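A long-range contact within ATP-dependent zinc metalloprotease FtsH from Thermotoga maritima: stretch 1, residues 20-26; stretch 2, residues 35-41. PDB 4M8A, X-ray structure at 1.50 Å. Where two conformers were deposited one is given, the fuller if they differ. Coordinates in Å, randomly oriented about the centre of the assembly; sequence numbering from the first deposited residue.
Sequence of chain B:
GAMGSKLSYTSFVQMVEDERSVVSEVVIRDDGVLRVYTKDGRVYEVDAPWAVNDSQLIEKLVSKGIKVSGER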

# COMPACT_ATOMS: atom_id res chain seq x y z
N ARG B 20 -8.41 10.03 -8.01
CA ARG B 20 -9.11 11.02 -7.21
C ARG B 20 -10.28 10.31 -6.57
O ARG B 20 -11.41 10.79 -6.67
CB ARG B 20 -9.62 12.16 -8.09
CG ARG B 20 -10.21 11.72 -9.43
CD ARG B 20 -11.54 12.41 -9.74
NE ARG B 20 -12.15 11.91 -10.97
CZ ARG B 20 -13.24 11.15 -11.01
NH1 ARG B 20 -13.85 10.80 -9.89
NH2 ARG B 20 -13.73 10.74 -12.18
N SER B 21 -10.03 9.17 -5.92
CA SER B 21 -11.15 8.32 -5.50
C SER B 21 -12.13 9.05 -4.62
O SER B 21 -11.77 9.72 -3.64
CB SER B 21 -10.75 7.00 -4.85
OG SER B 21 -11.92 6.31 -4.42
N VAL B 22 -13.39 8.91 -4.99
CA VAL B 22 -14.46 9.62 -4.34
C VAL B 22 -15.02 8.74 -3.21
O VAL B 22 -15.92 9.16 -2.51
CB VAL B 22 -15.57 9.97 -5.37
CG1 VAL B 22 -16.31 8.72 -5.82
CG2 VAL B 22 -16.54 11.02 -4.81
N VAL B 23 -14.46 7.55 -3.01
CA VAL B 23 -15.03 6.64 -2.00
C VAL B 23 -14.64 7.02 -0.57
O VAL B 23 -13.44 7.09 -0.24
CB VAL B 23 -14.69 5.15 -2.25
CG1 VAL B 23 -15.35 4.27 -1.18
CG2 VAL B 23 -15.13 4.71 -3.65
N SER B 24 -15.64 7.24 0.28
CA SER B 24 -15.36 7.58 1.67
C SER B 24 -15.53 6.41 2.62
O SER B 24 -14.79 6.29 3.59
CB SER B 24 -16.24 8.74 2.13
OG SER B 24 -17.60 8.48 1.86
N GLU B 25 -16.50 5.54 2.35
CA GLU B 25 -16.82 4.47 3.29
C GLU B 25 -17.38 3.28 2.55
O GLU B 25 -18.14 3.43 1.58
CB GLU B 25 -17.83 4.93 4.37
CG GLU B 25 -18.16 3.82 5.38
CD GLU B 25 -18.99 4.29 6.54
OE1 GLU B 25 -19.57 5.38 6.44
OE2 GLU B 25 -19.06 3.55 7.55
N VAL B 26 -17.00 2.09 3.01
CA VAL B 26 -17.60 0.85 2.54
C VAL B 26 -18.11 0.09 3.74
O VAL B 26 -17.33 -0.23 4.64
CB VAL B 26 -16.59 -0.01 1.74
CG1 VAL B 26 -17.23 -1.31 1.30
CG2 VAL B 26 -16.07 0.78 0.52
N ARG B 35 -22.45 -1.44 1.08
CA ARG B 35 -22.97 -0.10 0.88
C ARG B 35 -21.79 0.83 0.78
O ARG B 35 -20.92 0.88 1.67
CB ARG B 35 -23.89 0.30 2.02
CG ARG B 35 -25.25 -0.36 1.97
CD ARG B 35 -26.20 0.38 2.87
NE ARG B 35 -26.44 -0.36 4.10
CZ ARG B 35 -25.90 -0.05 5.28
NH1 ARG B 35 -25.08 0.99 5.40
NH2 ARG B 35 -26.21 -0.79 6.33
N VAL B 36 -21.74 1.56 -0.33
CA VAL B 36 -20.57 2.35 -0.69
C VAL B 36 -20.94 3.84 -0.68
O VAL B 36 -21.82 4.27 -1.42
CB VAL B 36 -20.05 1.94 -2.07
CG1 VAL B 36 -18.83 2.77 -2.46
CG2 VAL B 36 -19.74 0.44 -2.10
N TYR B 37 -20.28 4.60 0.16
CA TYR B 37 -20.54 6.02 0.32
C TYR B 37 -19.44 6.83 -0.34
O TYR B 37 -18.27 6.49 -0.24
CB TYR B 37 -20.62 6.38 1.80
CG TYR B 37 -21.75 5.70 2.54
CD1 TYR B 37 -21.61 4.39 3.02
CD2 TYR B 37 -22.95 6.35 2.76
CE1 TYR B 37 -22.65 3.76 3.69
CE2 TYR B 37 -23.99 5.74 3.43
CZ TYR B 37 -23.84 4.44 3.89
OH TYR B 37 -24.89 3.83 4.55
N THR B 38 -19.82 7.91 -1.00
CA THR B 38 -18.87 8.77 -1.68
C THR B 38 -18.72 10.11 -0.97
O THR B 38 -19.61 10.55 -0.23
CB THR B 38 -19.27 9.04 -3.12
OG1 THR B 38 -20.53 9.72 -3.15
CG2 THR B 38 -19.37 7.75 -3.90
N LYS B 39 -17.59 10.76 -1.22
CA LYS B 39 -17.31 12.05 -0.61
C LYS B 39 -18.28 13.12 -1.07
O LYS B 39 -18.46 14.12 -0.37
CB LYS B 39 -15.87 12.47 -0.91
CG LYS B 39 -14.85 11.52 -0.30
CD LYS B 39 -13.42 12.01 -0.49
CE LYS B 39 -12.44 10.99 0.09
NZ LYS B 39 -11.01 11.35 -0.20
N ASP B 40 -18.89 12.92 -2.24
CA ASP B 40 -19.88 13.88 -2.74
C ASP B 40 -21.31 13.60 -2.26
O ASP B 40 -22.26 14.24 -2.74
CB ASP B 40 -19.82 14.02 -4.27
CG ASP B 40 -20.19 12.75 -5.03
OD1 ASP B 40 -20.60 11.74 -4.42
OD2 ASP B 40 -20.07 12.78 -6.27
N GLY B 41 -21.46 12.67 -1.33
CA GLY B 41 -22.73 12.46 -0.66
C GLY B 41 -23.72 11.58 -1.39
O GLY B 41 -24.91 11.83 -1.35

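Strands 23-26 and 35-38 run antiparallel, their N-to-C directions 155° apart, and the register exposes a beta bulge: Val 23 pairs with Thr 38, but Glu 25 pairs with Tyr 37, so one extra residue, Ser 24, is accommodated in the first strand. The irregularity is visible in the backbone, where Ser 24 has phi/psi of -101/-36, far from extended values. As a result Ser 24 N and Glu 25 N both donate to Tyr 37 O, at 2.8 Å and 3.3 Å, with N-H...O angles of 159° and 162°. The return bond, Tyr 37 N to Glu 25 O, is 2.8 Å and nearly linear at 174°. Beyond the bulge, Lys 39 N donates to Val 22 O at a short 2.6 Å.

The bulge also sets where the Ser 24 side chain goes. Its CA-to-CB bond points toward the second stretch, and with chi1 at 52° (p) the hydroxyl OG lies 3.0 Å from Tyr 37 O, a weak hydrogen bond and not a settled one, since the same proton has another acceptor within reach. Its CB packs 3.9 Å from Lys 39 CG.

Val 23, Val 26 and Val 36 all have chi1 near 180° (t), the commonest valine rotamer, which puts the CB hydrogen rather than a methyl between backbone N and C. Val 26 and Val 36 project from the same face of the sheet, while Val 23 CG1 meets Val 36 CG1 at 4.0 Å, an apolar contact between buried residues. Val 22, before the strand, takes the less usual p (70°), placing CG1 3.7 Å from Thr 38 CG2 and CG2 4.0 Å from Asp 40 CG, so both methyls lie against the turn.

Glu 25 and Tyr 37 share the other face. The glutamate is extended (chi1 and chi2 both t), and its CB lies 4.1 Å from Tyr 37 CD1. Tyr 37 takes chi1 of -62° (m) and chi2 of 82°; Glu 25 O sits at the ring edge, near its plane. Along the same strand, Arg 35 NH1 makes a weak bond to Tyr 37 OH, 3.0 Å long with an angle of only 125°.

Ser 21, with chi1 at 177° (t), accepts from Val 23 N through OG at 3.2 Å and 168°. In the type I turn from Thr 38 to Gly 41, closed by Gly 41 N to Thr 38 O at 3.0 Å, Thr 38 and Asp 40 are both p at chi1, which brings OG1 of Thr 38 to a very short 2.4 Å from OD1 of Asp 40. Gly 41 ends the turn at a phi of 84°, a value that favours glycine.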